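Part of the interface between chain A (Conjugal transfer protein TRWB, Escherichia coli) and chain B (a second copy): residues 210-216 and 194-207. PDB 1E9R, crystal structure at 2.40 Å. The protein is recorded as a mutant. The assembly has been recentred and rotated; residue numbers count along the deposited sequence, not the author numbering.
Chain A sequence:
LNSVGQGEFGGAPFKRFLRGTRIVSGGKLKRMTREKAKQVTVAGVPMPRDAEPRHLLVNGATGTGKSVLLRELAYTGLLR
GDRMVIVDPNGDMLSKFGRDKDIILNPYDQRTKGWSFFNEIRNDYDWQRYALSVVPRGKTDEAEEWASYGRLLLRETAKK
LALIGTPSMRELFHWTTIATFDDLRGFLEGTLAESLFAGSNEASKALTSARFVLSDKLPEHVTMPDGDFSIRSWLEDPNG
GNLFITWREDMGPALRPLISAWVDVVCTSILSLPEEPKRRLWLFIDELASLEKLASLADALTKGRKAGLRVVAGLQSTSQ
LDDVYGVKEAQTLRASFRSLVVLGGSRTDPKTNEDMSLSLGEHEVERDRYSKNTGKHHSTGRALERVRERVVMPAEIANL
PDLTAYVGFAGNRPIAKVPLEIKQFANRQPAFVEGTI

Chain A 210-216: ARFVLSD
Chain B 194-207: ESLFAGSNEASKAL

Chain A contributes one helical segment, 210-216, from a helix that runs on at both ends. Phi/psi stay near -60/-45 to Val213(A), at -59/-54, then move to -61/-33 at Leu214(A), -65/-26 at Ser215(A) and -88/-38 at Asp216(A). Chain B contributes a loop that leads into a helix. Ser195(B) (-86/-16), Leu196(B) (-66/-32), Phe197(B) (-99/22) and Ala198(B) (-144/159) form a type I beta turn, closed by a weak bond from Ala198(B) N to Ser195(B) O at 3.3 Å. Gly199(B) follows at 111/-20, where a CB would jam against the preceding carbonyl oxygen. Ser200(B), at -157/170 with chi1 p, is the N-cap: Ser200(B) OG accepts from Ala203(B) N at 3.2 Å. The helix from Asn201(B) runs in broadly the same direction as the chain A helix.

The nearest CA atoms across the stretches are those of Arg211(A) and Leu196(B), 6.8 Å apart. No hydrogen bond crosses between the stretches. The contact is mainly apolar packing and buries 347 Å² in total.

Phe212(A) has the largest covered area, 100 Å². Its CA-to-CB bond points sideways, but chi1 of -82° (m) and chi2 of -56° bring the ring end nearer to chain B. Phe212(A) CZ is 3.3 Å from Leu196(B) O, 3.7 Å from Ala206(B) CB and 4.1 Å from Phe197(B) CE1. The ring therefore meets both the turn and the second turn of the helix, at Ala206(B). All three approaches are oblique. Phe197(B) points away at CA-to-CB, and its m rotamer (chi1 -75°, chi2 -49°) returns the ring end to the contact. Ala206(B) points toward chain A, and its methyl lies close to the phenyl ring.

Leu196(B) is almost equal, with 97 Å². It also starts sideways and reaches across with chi1 m (-79°) and chi2 t (175°). Leu196(B) CB is 3.9 Å from Phe212(A) CE1. Leu196(B) CD2 lies 3.7 Å from Arg211(A) CB, and Leu196(B) CD1 lies 3.5 Å from Ser215(A) CB. Arg211(A) and Ser215(A) are one helical turn apart, joined by the bond from Ser215(A) N to Arg211(A) O at 2.8 Å. Both point toward chain B, so they offer carbon to the leucine along the same side of the helix.

Arg211(A) has 58 Å² covered. Chi1 is m (-60°), chi2 -100°, chi3 -95° and chi4 178°. Arg211(A) NH2 lies 3.3 Å from Ser195(B) CB, obliquely. The contact is with carbon; NH1 and NH2 are hydrogen-bonded elsewhere in the structure.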

# COMPACT_ATOMS: atom_id res chain seq x y z
N ALA A 210 20.46 -17.34 10.50
CA ALA A 210 20.60 -17.39 11.94
C ALA A 210 21.96 -16.85 12.39
O ALA A 210 22.04 -16.08 13.35
CB ALA A 210 20.40 -18.83 12.42
N ARG A 211 23.03 -17.25 11.69
CA ARG A 211 24.38 -16.80 12.01
C ARG A 211 24.48 -15.28 11.95
O ARG A 211 25.02 -14.65 12.84
CB ARG A 211 25.38 -17.41 11.02
CG ARG A 211 25.41 -18.93 11.04
CD ARG A 211 26.57 -19.46 11.84
NE ARG A 211 27.72 -19.75 10.99
CZ ARG A 211 28.89 -20.19 11.44
NH1 ARG A 211 29.09 -20.39 12.74
NH2 ARG A 211 29.86 -20.44 10.58
N PHE A 212 23.94 -14.70 10.88
CA PHE A 212 23.97 -13.26 10.71
C PHE A 212 23.20 -12.53 11.80
O PHE A 212 23.65 -11.50 12.29
CB PHE A 212 23.42 -12.88 9.35
CG PHE A 212 24.42 -13.00 8.26
CD1 PHE A 212 25.63 -12.32 8.34
CD2 PHE A 212 24.16 -13.81 7.14
CE1 PHE A 212 26.57 -12.43 7.34
CE2 PHE A 212 25.09 -13.92 6.13
CZ PHE A 212 26.31 -13.24 6.23
N VAL A 213 22.03 -13.05 12.16
CA VAL A 213 21.23 -12.43 13.22
C VAL A 213 22.05 -12.38 14.50
O VAL A 213 22.23 -11.33 15.10
CB VAL A 213 19.95 -13.23 13.49
CG1 VAL A 213 19.21 -12.62 14.67
CG2 VAL A 213 19.07 -13.24 12.25
N LEU A 214 22.55 -13.54 14.91
CA LEU A 214 23.35 -13.65 16.11
C LEU A 214 24.63 -12.81 16.03
O LEU A 214 25.08 -12.27 17.04
CB LEU A 214 23.67 -15.13 16.36
CG LEU A 214 22.75 -15.87 17.35
CD1 LEU A 214 21.38 -15.24 17.38
CD2 LEU A 214 22.68 -17.33 16.97
N SER A 215 25.20 -12.68 14.84
CA SER A 215 26.40 -11.88 14.66
C SER A 215 26.09 -10.40 14.95
O SER A 215 26.97 -9.63 15.34
CB SER A 215 26.96 -12.05 13.24
OG SER A 215 26.81 -10.87 12.46
N ASP A 216 24.82 -10.03 14.77
CA ASP A 216 24.39 -8.66 15.03
C ASP A 216 23.98 -8.41 16.47
O ASP A 216 24.24 -7.34 17.01
CB ASP A 216 23.21 -8.26 14.14
CG ASP A 216 23.60 -8.12 12.67
OD1 ASP A 216 24.68 -7.55 12.38
OD2 ASP A 216 22.80 -8.55 11.81
N GLU B 194 35.25 -14.40 9.00
CA GLU B 194 35.73 -15.64 8.40
C GLU B 194 34.64 -16.58 7.94
O GLU B 194 34.47 -16.83 6.74
CB GLU B 194 36.65 -16.38 9.36
CG GLU B 194 37.22 -17.64 8.74
CD GLU B 194 38.17 -18.38 9.68
OE1 GLU B 194 38.38 -17.89 10.83
OE2 GLU B 194 38.69 -19.44 9.27
N SER B 195 33.89 -17.10 8.90
CA SER B 195 32.83 -18.05 8.60
C SER B 195 31.46 -17.47 8.23
O SER B 195 30.62 -18.19 7.70
CB SER B 195 32.67 -19.02 9.77
OG SER B 195 33.89 -19.66 10.05
N LEU B 196 31.22 -16.20 8.52
CA LEU B 196 29.91 -15.60 8.20
C LEU B 196 29.68 -15.53 6.70
O LEU B 196 28.55 -15.65 6.25
CB LEU B 196 29.77 -14.21 8.82
CG LEU B 196 29.42 -14.22 10.31
CD1 LEU B 196 29.41 -12.81 10.87
CD2 LEU B 196 28.07 -14.88 10.49
N PHE B 197 30.75 -15.35 5.93
CA PHE B 197 30.62 -15.26 4.48
C PHE B 197 30.95 -16.56 3.75
O PHE B 197 31.27 -16.54 2.55
CB PHE B 197 31.52 -14.14 3.94
CG PHE B 197 30.98 -12.76 4.21
CD1 PHE B 197 29.66 -12.44 3.91
CD2 PHE B 197 31.80 -11.78 4.76
CE1 PHE B 197 29.15 -11.16 4.16
CE2 PHE B 197 31.30 -10.49 5.01
CZ PHE B 197 29.96 -10.19 4.71
N ALA B 198 30.87 -17.70 4.44
CA ALA B 198 31.18 -18.98 3.81
C ALA B 198 30.30 -20.11 4.32
O ALA B 198 29.70 -20.02 5.39
CB ALA B 198 32.65 -19.31 4.04
N GLY B 199 30.21 -21.18 3.52
CA GLY B 199 29.43 -22.33 3.93
C GLY B 199 28.13 -22.64 3.21
O GLY B 199 27.64 -23.77 3.30
N SER B 200 27.55 -21.67 2.52
CA SER B 200 26.30 -21.92 1.80
C SER B 200 26.15 -20.90 0.70
O SER B 200 26.91 -19.93 0.64
CB SER B 200 25.10 -21.83 2.74
OG SER B 200 24.94 -20.51 3.22
N ASN B 201 25.18 -21.12 -0.18
CA ASN B 201 24.95 -20.19 -1.28
C ASN B 201 24.52 -18.86 -0.71
O ASN B 201 24.88 -17.80 -1.23
CB ASN B 201 23.88 -20.73 -2.23
CG ASN B 201 24.35 -21.97 -2.98
OD1 ASN B 201 25.42 -21.97 -3.59
ND2 ASN B 201 23.54 -23.04 -2.93
N GLU B 202 23.75 -18.91 0.38
CA GLU B 202 23.27 -17.71 1.05
C GLU B 202 24.44 -16.85 1.55
O GLU B 202 24.47 -15.62 1.37
CB GLU B 202 22.37 -18.08 2.22
CG GLU B 202 21.80 -16.88 2.94
CD GLU B 202 20.93 -16.01 2.04
OE1 GLU B 202 20.52 -16.47 0.95
OE2 GLU B 202 20.65 -14.86 2.44
N ALA B 203 25.41 -17.50 2.17
CA ALA B 203 26.59 -16.82 2.67
C ALA B 203 27.37 -16.18 1.51
O ALA B 203 27.85 -15.05 1.63
CB ALA B 203 27.47 -17.80 3.44
N SER B 204 27.50 -16.91 0.40
CA SER B 204 28.21 -16.43 -0.78
C SER B 204 27.49 -15.24 -1.36
O SER B 204 28.11 -14.28 -1.82
CB SER B 204 28.30 -17.52 -1.85
OG SER B 204 29.21 -18.54 -1.48
N LYS B 205 26.16 -15.32 -1.37
CA LYS B 205 25.33 -14.26 -1.88
C LYS B 205 25.53 -13.01 -1.03
O LYS B 205 25.63 -11.89 -1.54
CB LYS B 205 23.87 -14.69 -1.84
CG LYS B 205 22.93 -13.58 -2.17
CD LYS B 205 21.50 -14.07 -2.20
CE LYS B 205 20.55 -12.91 -2.45
NZ LYS B 205 19.12 -13.34 -2.46
N ALA B 206 25.60 -13.23 0.28
CA ALA B 206 25.81 -12.14 1.22
C ALA B 206 27.15 -11.46 0.92
O ALA B 206 27.21 -10.23 0.85
CB ALA B 206 25.79 -12.67 2.64
N LEU B 207 28.21 -12.25 0.72
CA LEU B 207 29.53 -11.69 0.42
C LEU B 207 29.45 -10.88 -0.87
O LEU B 207 29.94 -9.75 -0.92
CB LEU B 207 30.57 -12.81 0.23
CG LEU B 207 32.02 -12.55 0.65
CD1 LEU B 207 32.96 -13.42 -0.19
CD2 LEU B 207 32.38 -11.10 0.47